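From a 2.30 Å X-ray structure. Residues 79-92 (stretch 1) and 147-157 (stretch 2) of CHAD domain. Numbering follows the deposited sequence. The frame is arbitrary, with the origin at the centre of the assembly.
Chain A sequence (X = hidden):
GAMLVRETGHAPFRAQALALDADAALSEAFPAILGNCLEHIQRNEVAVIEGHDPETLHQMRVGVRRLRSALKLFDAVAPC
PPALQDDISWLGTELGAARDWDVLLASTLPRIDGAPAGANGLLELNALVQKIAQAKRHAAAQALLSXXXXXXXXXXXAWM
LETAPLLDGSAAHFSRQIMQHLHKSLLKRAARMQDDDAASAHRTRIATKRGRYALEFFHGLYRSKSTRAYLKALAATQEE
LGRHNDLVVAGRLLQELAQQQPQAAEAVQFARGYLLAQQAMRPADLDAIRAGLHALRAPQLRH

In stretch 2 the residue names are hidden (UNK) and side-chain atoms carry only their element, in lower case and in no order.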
# COMPACT_ATOMS: atom_id res chain seq x y z
N PRO A 79 4.62 7.02 -19.96
CA PRO A 79 4.02 5.69 -19.76
C PRO A 79 5.06 4.59 -19.60
O PRO A 79 5.97 4.46 -20.43
CB PRO A 79 3.13 5.51 -20.99
CG PRO A 79 3.71 6.39 -22.03
CD PRO A 79 4.56 7.44 -21.37
N CYS A 80 4.94 3.82 -18.51
CA CYS A 80 5.84 2.71 -18.17
C CYS A 80 5.64 1.53 -19.14
O CYS A 80 4.48 1.17 -19.39
CB CYS A 80 5.62 2.29 -16.72
SG CYS A 80 6.90 1.18 -16.07
N PRO A 81 6.72 0.93 -19.69
CA PRO A 81 6.54 -0.21 -20.62
C PRO A 81 5.72 -1.36 -20.02
O PRO A 81 5.87 -1.64 -18.83
CB PRO A 81 7.98 -0.64 -20.94
CG PRO A 81 8.80 0.56 -20.68
CD PRO A 81 8.15 1.25 -19.52
N PRO A 82 4.84 -2.02 -20.82
CA PRO A 82 4.00 -3.11 -20.27
C PRO A 82 4.76 -4.27 -19.62
O PRO A 82 4.24 -4.85 -18.66
CB PRO A 82 3.17 -3.57 -21.47
CG PRO A 82 3.92 -3.09 -22.67
CD PRO A 82 4.54 -1.80 -22.25
N ALA A 83 5.97 -4.59 -20.12
CA ALA A 83 6.82 -5.66 -19.60
C ALA A 83 7.25 -5.38 -18.15
O ALA A 83 7.25 -6.30 -17.33
CB ALA A 83 8.04 -5.85 -20.48
N LEU A 84 7.58 -4.11 -17.84
CA LEU A 84 7.98 -3.68 -16.49
C LEU A 84 6.79 -3.71 -15.54
O LEU A 84 6.94 -4.15 -14.40
CB LEU A 84 8.62 -2.27 -16.51
CG LEU A 84 10.04 -2.15 -17.05
CD1 LEU A 84 10.43 -0.70 -17.22
CD2 LEU A 84 11.05 -2.83 -16.14
N GLN A 85 5.60 -3.27 -16.03
CA GLN A 85 4.35 -3.25 -15.27
C GLN A 85 3.90 -4.65 -14.85
O GLN A 85 3.31 -4.81 -13.78
CB GLN A 85 3.24 -2.53 -16.06
CG GLN A 85 3.42 -1.02 -16.11
CD GLN A 85 2.28 -0.33 -16.81
OE1 GLN A 85 2.19 -0.30 -18.05
NE2 GLN A 85 1.38 0.25 -16.04
N ASP A 86 4.22 -5.68 -15.67
CA ASP A 86 3.92 -7.09 -15.38
C ASP A 86 4.81 -7.60 -14.25
O ASP A 86 4.34 -8.34 -13.39
CB ASP A 86 4.10 -7.96 -16.64
CG ASP A 86 3.15 -7.69 -17.79
OD1 ASP A 86 2.08 -7.08 -17.55
OD2 ASP A 86 3.47 -8.09 -18.93
N ASP A 87 6.10 -7.18 -14.25
CA ASP A 87 7.09 -7.56 -13.24
C ASP A 87 6.84 -6.85 -11.90
O ASP A 87 7.12 -7.42 -10.85
CB ASP A 87 8.52 -7.32 -13.74
CG ASP A 87 8.90 -8.10 -14.99
OD1 ASP A 87 8.57 -9.30 -15.07
OD2 ASP A 87 9.56 -7.51 -15.87
N ILE A 88 6.30 -5.60 -11.94
CA ILE A 88 5.95 -4.82 -10.75
C ILE A 88 4.75 -5.49 -10.07
O ILE A 88 4.73 -5.62 -8.84
CB ILE A 88 5.70 -3.32 -11.10
CG1 ILE A 88 7.03 -2.61 -11.44
CG2 ILE A 88 4.97 -2.56 -9.97
CD1 ILE A 88 6.92 -1.45 -12.42
N SER A 89 3.78 -5.97 -10.88
CA SER A 89 2.59 -6.69 -10.43
C SER A 89 2.97 -8.03 -9.79
O SER A 89 2.37 -8.42 -8.80
CB SER A 89 1.61 -6.90 -11.58
OG SER A 89 1.13 -5.66 -12.07
N TRP A 90 4.00 -8.70 -10.36
CA TRP A 90 4.55 -9.96 -9.85
C TRP A 90 5.22 -9.74 -8.49
O TRP A 90 4.97 -10.51 -7.56
CB TRP A 90 5.53 -10.58 -10.88
CG TRP A 90 6.48 -11.59 -10.30
CD1 TRP A 90 6.21 -12.88 -9.96
CD2 TRP A 90 7.86 -11.37 -9.98
NE1 TRP A 90 7.34 -13.48 -9.45
CE2 TRP A 90 8.37 -12.57 -9.45
CE3 TRP A 90 8.72 -10.26 -10.09
CZ2 TRP A 90 9.70 -12.71 -9.04
CZ3 TRP A 90 10.04 -10.39 -9.67
CH2 TRP A 90 10.52 -11.61 -9.16
N LEU A 91 6.05 -8.68 -8.37
CA LEU A 91 6.75 -8.30 -7.15
C LEU A 91 5.76 -7.91 -6.03
O LEU A 91 5.97 -8.27 -4.87
CB LEU A 91 7.75 -7.16 -7.43
CG LEU A 91 8.58 -6.59 -6.26
CD1 LEU A 91 9.49 -7.65 -5.65
CD2 LEU A 91 9.40 -5.40 -6.71
N GLY A 92 4.69 -7.20 -6.41
CA GLY A 92 3.63 -6.78 -5.51
C GLY A 92 2.84 -7.94 -4.95
O GLY A 92 2.47 -7.93 -3.78
N UNK A 147 16.80 -13.70 -10.88
CA UNK A 147 17.24 -12.63 -11.80
C UNK A 147 16.13 -11.70 -12.28
O UNK A 147 16.43 -10.58 -12.70
c UNK A 147 18.17 -14.77 -12.43
c UNK A 147 17.89 -13.40 -12.96
c UNK A 147 17.05 -15.03 -11.47
N UNK A 148 14.85 -12.13 -12.18
CA UNK A 148 13.67 -11.36 -12.58
C UNK A 148 13.55 -10.05 -11.78
O UNK A 148 13.20 -9.02 -12.35
c UNK A 148 12.39 -12.20 -12.44
c UNK A 148 9.91 -12.37 -12.96
c UNK A 148 7.53 -12.16 -13.62
n UNK A 148 6.57 -11.46 -14.21
c UNK A 148 11.20 -11.61 -13.19
n UNK A 148 8.78 -11.69 -13.59
n UNK A 148 7.24 -13.33 -13.07
N UNK A 149 13.86 -10.10 -10.46
CA UNK A 149 13.81 -8.93 -9.59
C UNK A 149 14.91 -7.91 -9.89
O UNK A 149 14.61 -6.73 -10.06
c UNK A 149 13.95 -8.15 -7.17
c UNK A 149 13.81 -9.33 -8.10
c UNK A 149 15.29 -6.79 -5.67
c UNK A 149 12.89 -7.26 -6.97
o UNK A 149 14.35 -4.84 -4.66
c UNK A 149 15.15 -7.89 -6.51
c UNK A 149 13.02 -6.16 -6.14
c UNK A 149 14.22 -5.93 -5.48
N UNK A 150 16.18 -8.36 -9.90
CA UNK A 150 17.36 -7.51 -10.14
C UNK A 150 17.32 -6.85 -11.51
O UNK A 150 17.71 -5.69 -11.63
o UNK A 150 18.65 -9.50 -10.59
c UNK A 150 18.66 -8.27 -9.87
c UNK A 150 18.89 -8.52 -8.38
N UNK A 151 16.81 -7.57 -12.54
CA UNK A 151 16.65 -7.02 -13.89
C UNK A 151 15.60 -5.92 -13.90
O UNK A 151 15.83 -4.89 -14.53
n UNK A 151 17.10 -11.08 -19.07
c UNK A 151 17.21 -9.85 -16.52
n UNK A 151 17.33 -9.06 -20.11
c UNK A 151 17.24 -9.76 -18.99
c UNK A 151 17.52 -8.92 -15.36
n UNK A 151 17.29 -9.16 -17.81
c UNK A 151 16.31 -8.11 -14.92
N UNK A 152 14.49 -6.12 -13.17
CA UNK A 152 13.39 -5.15 -13.05
C UNK A 152 13.86 -3.83 -12.44
O UNK A 152 13.57 -2.78 -13.00
c UNK A 152 12.22 -5.76 -12.24
c UNK A 152 10.25 -4.25 -12.76
c UNK A 152 10.32 -5.51 -10.61
c UNK A 152 11.15 -4.81 -11.66
N UNK A 153 14.60 -3.89 -11.30
CA UNK A 153 15.13 -2.71 -10.60
C UNK A 153 16.11 -1.93 -11.46
O UNK A 153 16.12 -0.69 -11.42
c UNK A 153 15.80 -3.12 -9.27
c UNK A 153 14.84 -3.68 -8.24
s UNK A 153 13.71 -2.45 -7.53
c UNK A 153 12.16 -3.08 -8.13
N UNK A 154 16.92 -2.65 -12.26
CA UNK A 154 17.90 -2.09 -13.17
C UNK A 154 17.22 -1.45 -14.38
O UNK A 154 17.57 -0.32 -14.74
c UNK A 154 20.72 -4.01 -15.08
c UNK A 154 20.10 -2.79 -14.43
c UNK A 154 21.14 -2.09 -13.57
c UNK A 154 18.88 -3.20 -13.61
N UNK A 155 16.24 -2.15 -15.01
CA UNK A 155 15.51 -1.66 -16.18
C UNK A 155 14.62 -0.46 -15.82
O UNK A 155 14.52 0.47 -16.62
o UNK A 155 15.63 -3.93 -17.04
c UNK A 155 14.75 -2.81 -16.88
c UNK A 155 14.22 -2.42 -18.26
N UNK A 156 14.02 -0.45 -14.60
CA UNK A 156 13.19 0.66 -14.12
C UNK A 156 14.02 1.93 -13.95
O UNK A 156 13.61 3.00 -14.38
c UNK A 156 12.47 0.32 -12.81
c UNK A 156 11.03 -0.19 -12.89
c UNK A 156 10.07 0.89 -13.40
c UNK A 156 10.56 -0.69 -11.54
N UNK A 157 15.20 1.78 -13.32
CA UNK A 157 16.15 2.85 -13.08
C UNK A 157 16.69 3.45 -14.36
O UNK A 157 16.83 4.67 -14.47

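Position 147 has three side-chain carbons closing a ring onto the backbone N, and they touch nothing on stretch 1. It is Pro147; lacking an amide hydrogen, proline fits well in the first turn of a helix.

Position 148 carries three carbons, a nitrogen, then a carbon bearing two more nitrogens; its nitrogens meet the Asp87 carboxylate and its flat end covers Trp90. It is an extended Arg148. Its NE lies 2.8 Å from Asp87 OD1 and its NH2 3.1 Å from the same OD1, two hydrogen bonds within a salt bridge. The guanidinium lies flat on Trp90, planes at 10°, with CZ of Arg148 3.8 Å from the centroid of the five-membered ring. CD of Arg148 sits over the six-membered ring. A long, flat cation can meet the carboxylate at its edge while offering a face to the indole.

Position 149 has one carbon and a six-carbon ring bearing an oxygen, the ring packing on Leu91: hence Tyr149. Its CD1 is 3.7 Å from Leu91 CD1, while its hydroxyl is hydrogen-bonded elsewhere in the structure, so a buried ring keeps its polar end satisfied.

Position 150, one carbon carrying an oxygen and a carbon, is out of reach of stretch 1. It is Thr150, whose small polar side chain suits an exposed site; its OG1 makes a weak hydrogen bond to Pro147 O (3.2 Å). Position 151 repeats the pattern of 148, but its end leads away from stretch 1; this is Arg151, its charge suited to exposure.

Position 152 has four carbons forked at the second, surrounded by Leu84, Asp87, Ile88 and Leu91. It is Leu152, whose forked apolar end fills that hole as a knob; its CD1 lies 3.8 Å from Ile88 CG1, and its CD2 4.0 Å from Leu91 CD2.

Position 153 is an unbranched chain of two carbons, sulfur and carbon, its last carbon reaching Leu91: Met153. Although its CB points away, the flexible chain brings CE to 3.9 Å from Leu91 CD2.

Position 154, four carbons forked at the second, touches nothing on stretch 1, which makes no demand on Leu154. Position 155 has one carbon carrying an oxygen and a carbon, against Leu84. In this Thr155, CB rests 3.8 Å from Leu84 CD2, while OG1 donates to Arg151 O (2.7 Å), keeping the hydroxyl satisfied beside an apolar neighbour.

Position 156, again four carbons forked at the second, meets Cys80, Leu84 and Ile88. It is Leu156, apolar like the buried surface it joins; its CD1 is 3.8 Å from Ile88 CD1. Position 157 has no side-chain atoms and no contact; stretch 1 makes no demand on Gly157.

The helices cross at -130°, their axes approaching to 10.3 Å. Leu152 interlocks them, Leu156 and Tyr149 extend the apolar packing, and Arg148 adds charge pairing and stacking at the exposed margin.

Stretch 2 (147-157) PRYTRLMLTLG
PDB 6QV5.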